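Local coordinates for polyketide synthase (Synechococcus sp., PDB 4GOX), which probably transfers a sulfo group from PAPS to a polyketide intermediate of an olefin synthase and is seen here with adenosine-3'-5'-diphosphate bound, at residues W15-K21 and H141-D147; G133-L139 and T191-I196; P220-L224 and F235-L240; N22-F28 and Y113-Q117; D147-Y151 and V203-R207. Residues are numbered along the deposited sequence.

Contact 1 (W15-K21 and H141-D147)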
# COMPACT_ATOMS: atom_id res chain seq x y z
N TRP A 15 15.97 -1.40 -14.51
CA TRP A 15 14.78 -0.66 -14.87
C TRP A 15 15.07 0.26 -16.06
O TRP A 15 16.12 0.91 -16.09
CB TRP A 15 14.27 0.19 -13.69
CG TRP A 15 13.74 -0.58 -12.51
CD1 TRP A 15 14.20 -0.52 -11.22
CD2 TRP A 15 12.66 -1.53 -12.51
NE1 TRP A 15 13.50 -1.41 -10.44
CE2 TRP A 15 12.55 -2.03 -11.20
CE3 TRP A 15 11.80 -2.02 -13.51
CZ2 TRP A 15 11.57 -2.97 -10.85
CZ3 TRP A 15 10.84 -2.95 -13.15
CH2 TRP A 15 10.73 -3.42 -11.84
N GLN A 16 14.15 0.33 -17.02
CA GLN A 16 14.27 1.25 -18.14
C GLN A 16 14.08 2.67 -17.57
O GLN A 16 13.08 2.95 -16.89
CB GLN A 16 13.19 0.96 -19.20
CG GLN A 16 13.31 1.76 -20.49
CD GLN A 16 14.54 1.39 -21.28
OE1 GLN A 16 14.58 0.36 -21.97
NE2 GLN A 16 15.57 2.21 -21.17
N LYS A 17 15.08 3.53 -17.80
CA LYS A 17 15.03 4.92 -17.36
C LYS A 17 14.18 5.68 -18.37
O LYS A 17 14.49 5.63 -19.56
CB LYS A 17 16.45 5.50 -17.25
CG LYS A 17 17.11 5.13 -15.94
CD LYS A 17 18.53 5.67 -15.84
CE LYS A 17 19.50 4.66 -15.24
NZ LYS A 17 19.13 4.25 -13.86
N PRO A 18 13.04 6.29 -17.97
CA PRO A 18 12.21 7.00 -18.96
C PRO A 18 12.93 8.21 -19.55
O PRO A 18 13.78 8.78 -18.86
CB PRO A 18 10.97 7.42 -18.15
CG PRO A 18 11.46 7.53 -16.76
CD PRO A 18 12.49 6.45 -16.61
N ASP A 19 12.61 8.58 -20.81
CA ASP A 19 13.21 9.73 -21.50
C ASP A 19 13.16 10.97 -20.61
O ASP A 19 14.17 11.66 -20.44
CB ASP A 19 12.52 9.97 -22.86
CG ASP A 19 13.00 9.07 -24.00
OD1 ASP A 19 13.74 8.10 -23.72
OD2 ASP A 19 12.64 9.35 -25.16
N HIS A 20 12.00 11.18 -19.97
CA HIS A 20 11.76 12.24 -18.99
C HIS A 20 10.96 11.68 -17.80
O HIS A 20 9.93 11.02 -17.99
CB HIS A 20 11.07 13.47 -19.61
CG HIS A 20 10.07 13.18 -20.70
ND1 HIS A 20 10.27 13.63 -22.00
CD2 HIS A 20 8.87 12.54 -20.64
CE1 HIS A 20 9.21 13.23 -22.69
NE2 HIS A 20 8.34 12.58 -21.91
N LYS A 21 11.46 11.93 -16.57
CA LYS A 21 10.80 11.49 -15.34
C LYS A 21 9.45 12.18 -15.18
O LYS A 21 9.27 13.31 -15.68
CB LYS A 21 11.66 11.79 -14.11
CG LYS A 21 12.73 10.75 -13.86
CD LYS A 21 13.68 11.17 -12.76
CE LYS A 21 13.17 10.82 -11.40
NZ LYS A 21 14.21 10.99 -10.36
N HIS A 141 12.18 1.24 -8.39
CA HIS A 141 11.47 1.62 -9.63
C HIS A 141 10.75 2.97 -9.50
O HIS A 141 10.68 3.72 -10.48
CB HIS A 141 10.45 0.55 -10.02
CG HIS A 141 10.04 0.56 -11.46
ND1 HIS A 141 8.93 -0.14 -11.88
CD2 HIS A 141 10.60 1.18 -12.53
CE1 HIS A 141 8.86 0.05 -13.19
NE2 HIS A 141 9.86 0.82 -13.62
N SER A 142 10.27 3.30 -8.29
CA SER A 142 9.54 4.55 -8.06
C SER A 142 10.43 5.78 -8.23
O SER A 142 10.05 6.71 -8.94
CB SER A 142 8.88 4.55 -6.68
OG SER A 142 8.24 5.79 -6.46
N GLU A 143 11.62 5.76 -7.62
CA GLU A 143 12.56 6.86 -7.75
C GLU A 143 13.07 7.01 -9.18
O GLU A 143 13.41 8.13 -9.58
CB GLU A 143 13.69 6.76 -6.71
CG GLU A 143 13.18 7.07 -5.31
CD GLU A 143 12.63 8.48 -5.13
OE1 GLU A 143 13.41 9.44 -5.31
OE2 GLU A 143 11.42 8.62 -4.85
N ILE A 144 13.06 5.91 -9.97
CA ILE A 144 13.41 5.95 -11.39
C ILE A 144 12.29 6.62 -12.21
O ILE A 144 12.57 7.46 -13.06
CB ILE A 144 13.81 4.52 -11.91
CG1 ILE A 144 15.30 4.25 -11.58
CG2 ILE A 144 13.56 4.34 -13.42
CD1 ILE A 144 15.70 2.81 -11.41
N LEU A 145 11.02 6.28 -11.93
CA LEU A 145 9.87 6.80 -12.69
C LEU A 145 9.37 8.20 -12.33
O LEU A 145 8.85 8.89 -13.21
CB LEU A 145 8.66 5.84 -12.59
CG LEU A 145 8.83 4.41 -13.12
CD1 LEU A 145 7.62 3.57 -12.73
CD2 LEU A 145 9.05 4.38 -14.64
N PHE A 146 9.47 8.60 -11.06
CA PHE A 146 8.88 9.85 -10.55
C PHE A 146 9.85 10.83 -9.92
O PHE A 146 10.79 10.43 -9.23
CB PHE A 146 7.80 9.51 -9.51
CG PHE A 146 6.80 8.48 -9.97
CD1 PHE A 146 5.79 8.82 -10.87
CD2 PHE A 146 6.83 7.18 -9.46
CE1 PHE A 146 4.86 7.87 -11.29
CE2 PHE A 146 5.89 6.24 -9.87
CZ PHE A 146 4.92 6.59 -10.79
N ASP A 147 9.55 12.13 -10.07
CA ASP A 147 10.32 13.22 -9.48
C ASP A 147 9.86 13.50 -8.07
O ASP A 147 10.68 13.78 -7.20
CB ASP A 147 10.09 14.52 -10.29
CG ASP A 147 10.97 14.76 -11.50
OD1 ASP A 147 10.65 15.67 -12.29
OD2 ASP A 147 12.03 14.08 -11.62
O HOH W 1 10.90 1.59 -15.94
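Lys21, Ile144 and Trp15 account for most of the surface lost between the incoming N-terminal chain and the end of helix 136-145. Trp15 lies flat on the imidazole of His141: its six-membered ring and the His141 ring are nearly parallel (7°), with centroids 3.6 Å apart, and His141 CB adds a CH-pi contact over the five-membered ring. His137, one turn earlier, also stacks with the indole, so Trp15 engages two histidines of one helix, and its NE1 donates to His137 O. Water 1 joins Gln16 O to His141 NE2, while His141 ND1 is bonded to Leu59 O. This irregular segment leads into strand 26-30, the middle strand of the parallel sheet of a P-loop-type sulfotransferase fold, and thus runs along the outer side of a helix that flanks that sheet. Ile144 fills the bend between Trp15 and Pro18: its CD1 is 3.7 Å from Trp15 CD1, at the indole edge, and its CG2 is 4.0 Å from Pro18 CD. Lys21 lies along the last turn of the helix and the residues just past it. Its NZ donates to Glu143 O (3.1 Å), its CE is 3.2 Å from Phe146 O, and its charge has a long salt bridge to Asp147, NZ to OD2, 4.0 Å.

Contact 2 (G133-L139 and T191-I196)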
# COMPACT_ATOMS: atom_id res chain seq x y z
N GLY A 133 7.29 -3.25 -0.89
CA GLY A 133 8.42 -3.18 0.07
C GLY A 133 9.19 -4.45 0.34
O GLY A 133 10.28 -4.40 0.90
N SER A 134 8.66 -5.62 -0.11
CA SER A 134 9.35 -6.92 0.06
C SER A 134 10.63 -7.04 -0.76
O SER A 134 11.44 -7.92 -0.50
CB SER A 134 8.40 -8.07 -0.27
OG SER A 134 7.37 -8.10 0.71
N ASP A 135 10.80 -6.16 -1.75
CA ASP A 135 11.94 -6.16 -2.66
C ASP A 135 12.33 -4.71 -2.92
O ASP A 135 11.60 -3.96 -3.58
CB ASP A 135 11.54 -6.84 -3.98
CG ASP A 135 12.64 -7.05 -5.01
OD1 ASP A 135 13.77 -6.55 -4.79
OD2 ASP A 135 12.38 -7.75 -6.01
N ARG A 136 13.50 -4.35 -2.45
CA ARG A 136 14.15 -3.06 -2.59
C ARG A 136 14.20 -2.63 -4.06
O ARG A 136 14.06 -1.45 -4.35
CB ARG A 136 15.60 -3.13 -2.00
CG ARG A 136 16.28 -1.76 -1.86
CD ARG A 136 15.53 -0.76 -0.95
NE ARG A 136 15.63 0.63 -1.44
CZ ARG A 136 16.63 1.47 -1.15
NH1 ARG A 136 16.62 2.70 -1.65
NH2 ARG A 136 17.63 1.08 -0.38
N HIS A 137 14.41 -3.60 -4.96
CA HIS A 137 14.45 -3.36 -6.40
C HIS A 137 13.10 -2.84 -6.92
O HIS A 137 13.09 -1.90 -7.70
CB HIS A 137 14.96 -4.61 -7.15
CG HIS A 137 15.13 -4.39 -8.61
ND1 HIS A 137 16.13 -3.57 -9.11
CD2 HIS A 137 14.39 -4.86 -9.65
CE1 HIS A 137 15.96 -3.56 -10.42
NE2 HIS A 137 14.94 -4.34 -10.79
N ILE A 138 11.96 -3.35 -6.38
CA ILE A 138 10.62 -2.86 -6.75
C ILE A 138 10.52 -1.38 -6.32
O ILE A 138 10.18 -0.54 -7.13
CB ILE A 138 9.48 -3.70 -6.10
CG1 ILE A 138 9.48 -5.17 -6.64
CG2 ILE A 138 8.13 -3.02 -6.32
CD1 ILE A 138 8.49 -6.16 -5.77
N LEU A 139 10.88 -1.09 -5.05
CA LEU A 139 10.85 0.26 -4.48
C LEU A 139 11.73 1.21 -5.30
O LEU A 139 11.32 2.35 -5.51
CB LEU A 139 11.35 0.23 -3.02
CG LEU A 139 10.49 -0.53 -1.98
CD1 LEU A 139 11.05 -0.32 -0.57
CD2 LEU A 139 9.01 -0.11 -2.03
N THR A 191 11.91 -7.78 6.45
CA THR A 191 12.38 -7.43 5.10
C THR A 191 11.69 -6.16 4.58
O THR A 191 12.38 -5.22 4.19
CB THR A 191 12.18 -8.63 4.15
OG1 THR A 191 12.87 -9.75 4.71
CG2 THR A 191 12.63 -8.33 2.72
N SER A 192 10.35 -6.14 4.62
CA SER A 192 9.55 -5.00 4.15
C SER A 192 9.88 -3.74 4.90
O SER A 192 10.16 -2.71 4.29
CB SER A 192 8.05 -5.27 4.29
OG SER A 192 7.73 -6.35 3.44
N ASN A 193 9.81 -3.80 6.23
CA ASN A 193 10.04 -2.65 7.07
C ASN A 193 11.42 -2.10 6.92
O ASN A 193 11.55 -0.88 6.81
CB ASN A 193 9.60 -2.89 8.50
CG ASN A 193 8.09 -2.85 8.59
OD1 ASN A 193 7.48 -1.87 8.19
ND2 ASN A 193 7.45 -3.95 8.96
N ARG A 194 12.43 -2.96 6.79
CA ARG A 194 13.79 -2.49 6.58
C ARG A 194 13.94 -1.80 5.20
O ARG A 194 14.47 -0.69 5.13
CB ARG A 194 14.80 -3.64 6.76
CG ARG A 194 16.23 -3.31 6.35
CD ARG A 194 16.90 -2.53 7.45
NE ARG A 194 16.90 -3.28 8.71
CZ ARG A 194 17.09 -2.75 9.91
NH1 ARG A 194 17.27 -1.44 10.04
NH2 ARG A 194 17.07 -3.51 10.99
N ASN A 195 13.41 -2.42 4.13
CA ASN A 195 13.47 -1.86 2.77
C ASN A 195 12.79 -0.49 2.68
O ASN A 195 13.37 0.43 2.11
CB ASN A 195 12.88 -2.82 1.73
CG ASN A 195 13.70 -4.06 1.50
OD1 ASN A 195 14.89 -4.07 1.67
ND2 ASN A 195 13.08 -5.13 1.03
N ILE A 196 11.59 -0.35 3.27
CA ILE A 196 10.83 0.91 3.24
C ILE A 196 11.55 2.00 4.04
O ILE A 196 11.67 3.13 3.56
CB ILE A 196 9.33 0.77 3.63
CG1 ILE A 196 8.64 -0.33 2.79
CG2 ILE A 196 8.61 2.11 3.44
CD1 ILE A 196 7.41 -0.89 3.49
O HOH W 2 5.96 -5.68 1.62
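Gly133 comes so close to helix 181-202 that an ideal CB would clash with Ile196 CD1; its own CA is 3.9 Å from Ile196 CG1. The carbonyl of the same residue is the polar centre of the contact, with Gly133 O accepting a hydrogen bond from Asn195 ND2 (2.9 Å) and a straight CA-H...O contact from Ser192 CA (3.4 Å). At Ser134, water 2 bridges OG to Ser192 OG, which is also bonded to Ile188 O within its helix, and Ser134 O is 3.5 Å from Thr191 CG2. Asp135 turns away and N-caps helix 136-145, its OD1 accepting from His137 N (3.0 Å). Arg136 passes beside Asn195, with CB 3.9 Å from OD1. One turn on, Leu139 CD1 reaches Asn195 CB (3.9 Å) and Ile196 CG1 (4.1 Å), extending the apolar packing inward, where Ile196 also touches His153 of strand 149-155. The chemistry implies a close junction between helix 181-202 and the turn that leads into helix 136-145: small residues permit the approach, and one side-chain amide answers a backbone carbonyl two residues before the N-cap.

Contact 3 (P220-L224 and F235-L240)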
# COMPACT_ATOMS: atom_id res chain seq x y z
N PRO A 220 -7.61 8.14 15.07
CA PRO A 220 -7.56 8.32 13.60
C PRO A 220 -7.58 9.76 13.15
O PRO A 220 -6.87 10.10 12.21
CB PRO A 220 -8.74 7.48 13.08
CG PRO A 220 -9.66 7.36 14.27
CD PRO A 220 -8.78 7.33 15.47
N ARG A 221 -8.32 10.62 13.85
CA ARG A 221 -8.39 12.04 13.51
C ARG A 221 -7.01 12.71 13.56
O ARG A 221 -6.68 13.40 12.60
CB ARG A 221 -9.40 12.79 14.38
CG ARG A 221 -9.36 14.32 14.23
CD ARG A 221 -10.37 15.04 15.11
NE ARG A 221 -11.58 15.29 14.35
CZ ARG A 221 -12.64 14.49 14.37
NH1 ARG A 221 -13.66 14.72 13.57
NH2 ARG A 221 -12.66 13.43 15.17
N LYS A 222 -6.23 12.49 14.63
CA LYS A 222 -4.89 13.07 14.79
C LYS A 222 -3.93 12.55 13.73
O LYS A 222 -3.20 13.34 13.13
CB LYS A 222 -4.33 12.78 16.19
CG LYS A 222 -2.97 13.40 16.51
CD LYS A 222 -2.41 12.86 17.82
CE LYS A 222 -0.95 13.20 17.99
NZ LYS A 222 -0.33 12.47 19.13
N VAL A 223 -3.92 11.22 13.52
CA VAL A 223 -3.03 10.57 12.57
C VAL A 223 -3.36 10.95 11.12
O VAL A 223 -2.47 11.34 10.37
CB VAL A 223 -2.94 9.04 12.83
CG1 VAL A 223 -2.12 8.32 11.75
CG2 VAL A 223 -2.36 8.76 14.21
N LEU A 224 -4.64 10.85 10.73
CA LEU A 224 -5.07 11.21 9.38
C LEU A 224 -4.85 12.70 9.08
O LEU A 224 -4.59 13.05 7.94
CB LEU A 224 -6.51 10.75 9.10
CG LEU A 224 -6.68 9.21 8.98
CD1 LEU A 224 -8.10 8.78 9.37
CD2 LEU A 224 -6.33 8.72 7.59
N PHE A 235 -7.91 18.18 6.03
CA PHE A 235 -8.58 17.04 6.65
C PHE A 235 -10.06 17.09 6.24
O PHE A 235 -10.63 18.17 6.11
CB PHE A 235 -8.41 17.05 8.18
CG PHE A 235 -9.20 15.99 8.91
CD1 PHE A 235 -8.68 14.71 9.09
CD2 PHE A 235 -10.47 16.25 9.40
CE1 PHE A 235 -9.42 13.72 9.73
CE2 PHE A 235 -11.22 15.26 10.04
CZ PHE A 235 -10.69 14.00 10.21
N ASP A 236 -10.65 15.92 5.98
CA ASP A 236 -12.05 15.76 5.61
C ASP A 236 -12.60 14.66 6.50
O ASP A 236 -11.95 13.63 6.68
CB ASP A 236 -12.17 15.36 4.13
CG ASP A 236 -13.58 15.35 3.59
OD1 ASP A 236 -13.87 16.14 2.66
OD2 ASP A 236 -14.40 14.54 4.08
N GLU A 237 -13.81 14.86 7.02
CA GLU A 237 -14.52 13.95 7.93
C GLU A 237 -14.74 12.55 7.36
O GLU A 237 -14.77 11.60 8.14
CB GLU A 237 -15.87 14.56 8.38
CG GLU A 237 -15.73 15.67 9.42
CD GLU A 237 -15.11 15.29 10.75
OE1 GLU A 237 -14.31 16.09 11.27
OE2 GLU A 237 -15.44 14.20 11.28
N ALA A 238 -14.90 12.43 6.02
CA ALA A 238 -15.11 11.16 5.32
C ALA A 238 -13.97 10.18 5.60
O ALA A 238 -14.19 8.97 5.56
CB ALA A 238 -15.23 11.41 3.83
N LEU A 239 -12.77 10.70 5.92
CA LEU A 239 -11.60 9.88 6.26
C LEU A 239 -11.89 8.98 7.46
O LEU A 239 -11.31 7.91 7.57
CB LEU A 239 -10.39 10.75 6.61
CG LEU A 239 -9.74 11.57 5.50
CD1 LEU A 239 -8.70 12.48 6.08
CD2 LEU A 239 -9.12 10.69 4.43
N LEU A 240 -12.77 9.44 8.37
CA LEU A 240 -13.11 8.71 9.58
C LEU A 240 -14.25 7.71 9.41
O LEU A 240 -14.60 7.01 10.37
CB LEU A 240 -13.43 9.70 10.74
CG LEU A 240 -12.30 10.67 11.14
CD1 LEU A 240 -12.78 11.64 12.19
CD2 LEU A 240 -11.06 9.94 11.65
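A helix and the return loop that follows it pack together here, near the nucleotide pocket: the side chain of Pro220 is about 9 Å from the bound adenosine-3'-5'-diphosphate. The loop is shaped by an Asx turn, Asp236 OD2 accepting from Ala238 N (2.9 Å), which leads into the short 3-10 segment 237-240. On the outer side, Arg221 reaches across to form a salt bridge, NH1 to Glu237 OE1 at 2.8 Å. The carboxylate meets the guanidinium at its edge, whereas Phe235 CZ and Leu240 CD1 lie over its face, the latter 3.5 Å from Arg221 NH2. Beneath these polar groups the contact is apolar. Leu240 CD2 packs on Pro220 CB (3.7 Å) and on Leu224 CD1 (3.9 Å); Leu224 CD1 also approaches Leu239 CB (4.1 Å), and Leu224 CB meets the edge of the Phe235 ring at CE1 (4.2 Å). Leu224 and Leu239 continue inward onto Leu44 of helix 37-45, and Leu224 also touches Leu216, so this unit rests against helices 37-45 and 213-218.

Contact 4 (N22-F28 and Y113-Q117)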
# COMPACT_ATOMS: atom_id res chain seq x y z
N ASN A 22 8.50 11.50 -14.50
CA ASN A 22 7.18 12.03 -14.26
C ASN A 22 7.26 13.12 -13.16
O ASN A 22 7.70 12.82 -12.05
CB ASN A 22 6.20 10.91 -13.92
CG ASN A 22 4.75 11.32 -13.85
OD1 ASN A 22 4.39 12.47 -13.64
ND2 ASN A 22 3.87 10.35 -13.99
N PRO A 23 6.93 14.39 -13.49
CA PRO A 23 7.03 15.44 -12.47
C PRO A 23 5.79 15.56 -11.57
O PRO A 23 5.84 16.25 -10.55
CB PRO A 23 7.23 16.70 -13.31
CG PRO A 23 6.48 16.42 -14.59
CD PRO A 23 6.42 14.92 -14.77
N ASN A 24 4.68 14.90 -11.98
CA ASN A 24 3.38 14.93 -11.31
C ASN A 24 3.38 14.19 -9.99
O ASN A 24 3.91 13.08 -9.91
CB ASN A 24 2.28 14.40 -12.23
CG ASN A 24 2.04 15.28 -13.44
OD1 ASN A 24 1.63 16.44 -13.32
ND2 ASN A 24 2.30 14.75 -14.63
N PRO A 25 2.76 14.77 -8.94
CA PRO A 25 2.71 14.08 -7.63
C PRO A 25 1.96 12.75 -7.65
O PRO A 25 1.05 12.54 -8.45
CB PRO A 25 2.07 15.11 -6.70
CG PRO A 25 1.30 16.02 -7.60
CD PRO A 25 2.07 16.09 -8.88
N ILE A 26 2.43 11.83 -6.82
CA ILE A 26 1.89 10.49 -6.63
C ILE A 26 2.28 10.11 -5.23
O ILE A 26 3.32 10.55 -4.73
CB ILE A 26 2.41 9.44 -7.68
CG1 ILE A 26 1.61 8.11 -7.57
CG2 ILE A 26 3.95 9.21 -7.60
CD1 ILE A 26 1.83 7.12 -8.58
N ALA A 27 1.48 9.27 -4.59
CA ALA A 27 1.82 8.80 -3.27
C ALA A 27 1.63 7.30 -3.20
O ALA A 27 0.84 6.73 -3.95
CB ALA A 27 1.00 9.51 -2.20
N PHE A 28 2.39 6.65 -2.30
CA PHE A 28 2.29 5.23 -2.08
C PHE A 28 2.03 4.96 -0.61
O PHE A 28 2.61 5.65 0.24
CB PHE A 28 3.61 4.52 -2.45
CG PHE A 28 3.96 4.57 -3.92
CD1 PHE A 28 3.60 3.53 -4.76
CD2 PHE A 28 4.67 5.64 -4.44
CE1 PHE A 28 3.91 3.57 -6.12
CE2 PHE A 28 4.97 5.69 -5.80
CZ PHE A 28 4.59 4.66 -6.63
N TYR A 113 0.80 4.80 -15.03
CA TYR A 113 0.77 5.78 -13.95
C TYR A 113 0.37 7.15 -14.47
O TYR A 113 -0.52 7.76 -13.89
CB TYR A 113 2.12 5.83 -13.20
CG TYR A 113 2.29 4.72 -12.18
CD1 TYR A 113 3.28 3.75 -12.33
CD2 TYR A 113 1.50 4.67 -11.03
CE1 TYR A 113 3.49 2.76 -11.36
CE2 TYR A 113 1.68 3.67 -10.07
CZ TYR A 113 2.68 2.73 -10.23
OH TYR A 113 2.83 1.74 -9.30
N ALA A 114 0.98 7.63 -15.58
CA ALA A 114 0.67 8.94 -16.19
C ALA A 114 -0.80 9.00 -16.65
O ALA A 114 -1.45 10.04 -16.49
CB ALA A 114 1.60 9.24 -17.36
N TYR A 115 -1.32 7.86 -17.14
CA TYR A 115 -2.71 7.70 -17.55
C TYR A 115 -3.63 7.85 -16.35
O TYR A 115 -4.59 8.62 -16.41
CB TYR A 115 -2.93 6.32 -18.18
CG TYR A 115 -4.32 6.11 -18.75
CD1 TYR A 115 -4.64 6.56 -20.03
CD2 TYR A 115 -5.30 5.43 -18.03
CE1 TYR A 115 -5.92 6.36 -20.57
CE2 TYR A 115 -6.57 5.21 -18.56
CZ TYR A 115 -6.88 5.68 -19.83
OH TYR A 115 -8.11 5.46 -20.37
N LEU A 116 -3.38 7.10 -15.27
CA LEU A 116 -4.24 7.15 -14.08
C LEU A 116 -4.21 8.54 -13.42
O LEU A 116 -5.27 9.02 -13.02
CB LEU A 116 -3.93 6.02 -13.10
CG LEU A 116 -4.17 4.58 -13.58
CD1 LEU A 116 -3.54 3.58 -12.61
CD2 LEU A 116 -5.64 4.26 -13.72
N GLN A 117 -3.04 9.22 -13.42
CA GLN A 117 -2.86 10.57 -12.88
C GLN A 117 -3.73 11.57 -13.64
O GLN A 117 -4.27 12.50 -13.03
CB GLN A 117 -1.40 11.00 -12.93
CG GLN A 117 -0.51 10.36 -11.87
CD GLN A 117 0.93 10.73 -12.12
OE1 GLN A 117 1.43 10.63 -13.25
NE2 GLN A 117 1.62 11.19 -11.08
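Tyr113 begins the contact from the buried side of helix 109-119. Its CD2 is 3.5 Å from Ile26 CD1, and its OH lies 3.8 Å from Phe28 CE1, at the edge of that ring; the hydroxyl is bonded to Asp127 on the neighbouring strand 124-129. Ala114 offers a small surface, its CA 4.1 Å from Asn22 ND2. One turn after Tyr113, Gln117 uses both ends of its amide. OE1 accepts from Asn22 ND2 (2.6 Å), while NE2 donates to Pro25 O (3.0 Å) and weakly to Asn24 O (3.2 Å), fixing the bend that precedes the strand. That bend has its own Asx turn, Asn22 OD1 accepting from Asn24 N (3.0 Å). The axes of strand segment 26-28 and helix segment 113-117 are 11.3 Å apart at 109°, so the helix crosses the strand steeply at its start, unlike the usual near-aligned layer helices. Strand 26-30 itself takes the middle place of the parallel sheet, order 2-3-1-4-5, of a P-loop-type sulfotransferase.

Contact 5 (D147-Y151 and V203-R207)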
# COMPACT_ATOMS: atom_id res chain seq x y z
N ASP A 147 9.55 12.13 -10.07
CA ASP A 147 10.32 13.22 -9.48
C ASP A 147 9.86 13.50 -8.07
O ASP A 147 10.68 13.78 -7.20
CB ASP A 147 10.09 14.52 -10.29
CG ASP A 147 10.97 14.76 -11.50
OD1 ASP A 147 10.65 15.67 -12.29
OD2 ASP A 147 12.03 14.08 -11.62
N GLN A 148 8.53 13.47 -7.86
CA GLN A 148 7.86 13.87 -6.63
C GLN A 148 7.02 12.79 -5.94
O GLN A 148 6.00 13.13 -5.34
CB GLN A 148 6.99 15.11 -6.91
CG GLN A 148 7.78 16.41 -7.01
CD GLN A 148 7.93 17.08 -5.67
OE1 GLN A 148 7.11 17.93 -5.28
NE2 GLN A 148 8.97 16.72 -4.93
N ALA A 149 7.46 11.50 -5.95
CA ALA A 149 6.71 10.45 -5.23
C ALA A 149 6.81 10.67 -3.72
O ALA A 149 7.87 11.00 -3.21
CB ALA A 149 7.25 9.07 -5.59
N LYS A 150 5.69 10.48 -3.03
CA LYS A 150 5.64 10.55 -1.56
C LYS A 150 5.35 9.17 -1.03
O LYS A 150 4.55 8.44 -1.61
CB LYS A 150 4.58 11.54 -1.05
CG LYS A 150 5.00 12.99 -1.19
CD LYS A 150 3.98 13.89 -0.50
CE LYS A 150 4.31 15.36 -0.62
NZ LYS A 150 3.84 15.91 -1.92
N TYR A 151 6.00 8.80 0.06
CA TYR A 151 5.83 7.47 0.63
C TYR A 151 5.28 7.50 2.05
O TYR A 151 5.91 8.06 2.95
CB TYR A 151 7.17 6.70 0.61
CG TYR A 151 7.83 6.71 -0.75
CD1 TYR A 151 7.36 5.90 -1.78
CD2 TYR A 151 8.87 7.59 -1.03
CE1 TYR A 151 7.94 5.94 -3.05
CE2 TYR A 151 9.46 7.63 -2.29
CZ TYR A 151 8.98 6.82 -3.30
OH TYR A 151 9.59 6.85 -4.52
N VAL A 203 15.21 9.45 0.51
CA VAL A 203 14.37 10.60 0.15
C VAL A 203 14.20 11.50 1.40
O VAL A 203 14.44 11.06 2.52
CB VAL A 203 13.01 10.17 -0.48
CG1 VAL A 203 13.22 9.16 -1.60
CG2 VAL A 203 12.05 9.61 0.57
N GLY A 204 13.77 12.74 1.23
CA GLY A 204 13.60 13.59 2.41
C GLY A 204 12.47 13.18 3.34
O GLY A 204 11.70 12.26 3.03
N ALA A 205 12.31 13.90 4.48
CA ALA A 205 11.18 13.72 5.38
C ALA A 205 9.99 14.38 4.67
O ALA A 205 8.84 14.10 4.96
CB ALA A 205 11.43 14.42 6.71
N ASP A 206 10.31 15.23 3.68
CA ASP A 206 9.35 15.89 2.80
C ASP A 206 8.64 14.86 1.91
O ASP A 206 7.52 15.12 1.49
CB ASP A 206 10.08 16.93 1.91
CG ASP A 206 10.66 18.12 2.66
OD1 ASP A 206 9.92 18.75 3.46
OD2 ASP A 206 11.84 18.46 2.42
N ARG A 207 9.29 13.69 1.62
CA ARG A 207 8.70 12.65 0.76
C ARG A 207 8.47 11.29 1.47
O ARG A 207 8.06 10.32 0.84
CB ARG A 207 9.46 12.52 -0.57
CG ARG A 207 9.54 13.83 -1.37
CD ARG A 207 9.74 13.65 -2.86
NE ARG A 207 11.11 13.27 -3.19
CZ ARG A 207 11.50 12.04 -3.52
NH1 ARG A 207 12.77 11.80 -3.81
NH2 ARG A 207 10.62 11.04 -3.56
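Arg207 supplies the polar groups on one side of both direct hydrogen bonds here. Its carbonyl accepts from the backbone of the strand, Tyr151 N to Arg207 O at 2.7 Å, and receives a CA-H...O contact from Lys150 CA at 3.4 Å. The side chain doubles back so that NH2 donates to Ala149 O (2.8 Å, near the plane of the guanidinium); the same nitrogen forms a salt bridge with Glu143 of helix 136-145. Arg207 N is satisfied inside its own segment by Gly204 O (3.1 Å), which closes a type I beta turn. The hydroxyl of Tyr151 is bonded to Ser142 and also to Glu143, so Arg207 and Tyr151 converge on one carboxylate. Apolar contact is slight: Val203 CG2 touches the Tyr151 ring at its edge, 4.1 Å from CD2. Gln148 NE2 makes a van der Waals approach to Arg207 CD at 3.8 Å. Tyr151 pairs through its backbone with Leu209 as well as Arg207, as expected where parallel strands 149-155 and 208-212 begin to run together. On the other side of strand 149-155, Lys150 pairs through its backbone with Ile26 and Phe28 of strand 26-30, while helix 136-145 lies over Ala149 and Val203.

How the contacts relate
From the N terminus, contact 1 closes a loop of 119 residues by bringing the leading segment back to helix 136-145. Contact 4 is nested inside it, tying the start of strand 26-30 to helix 109-119. Contact 2 opens within that loop and closes beyond it on helix 181-202, so it crosses contact 1. Contact 5 starts at Asp147, shared with contact 1, and likewise crosses contact 2 as it joins strand 149-155 to the approach to strand 208-212. Asn22 of contact 4 pairs with Leu145 and Asp147, and contacts 1 and 5 also meet where Tyr151 reaches Ser142 and Glu143. Contact 3 closes a short local loop last, and touches none of the others.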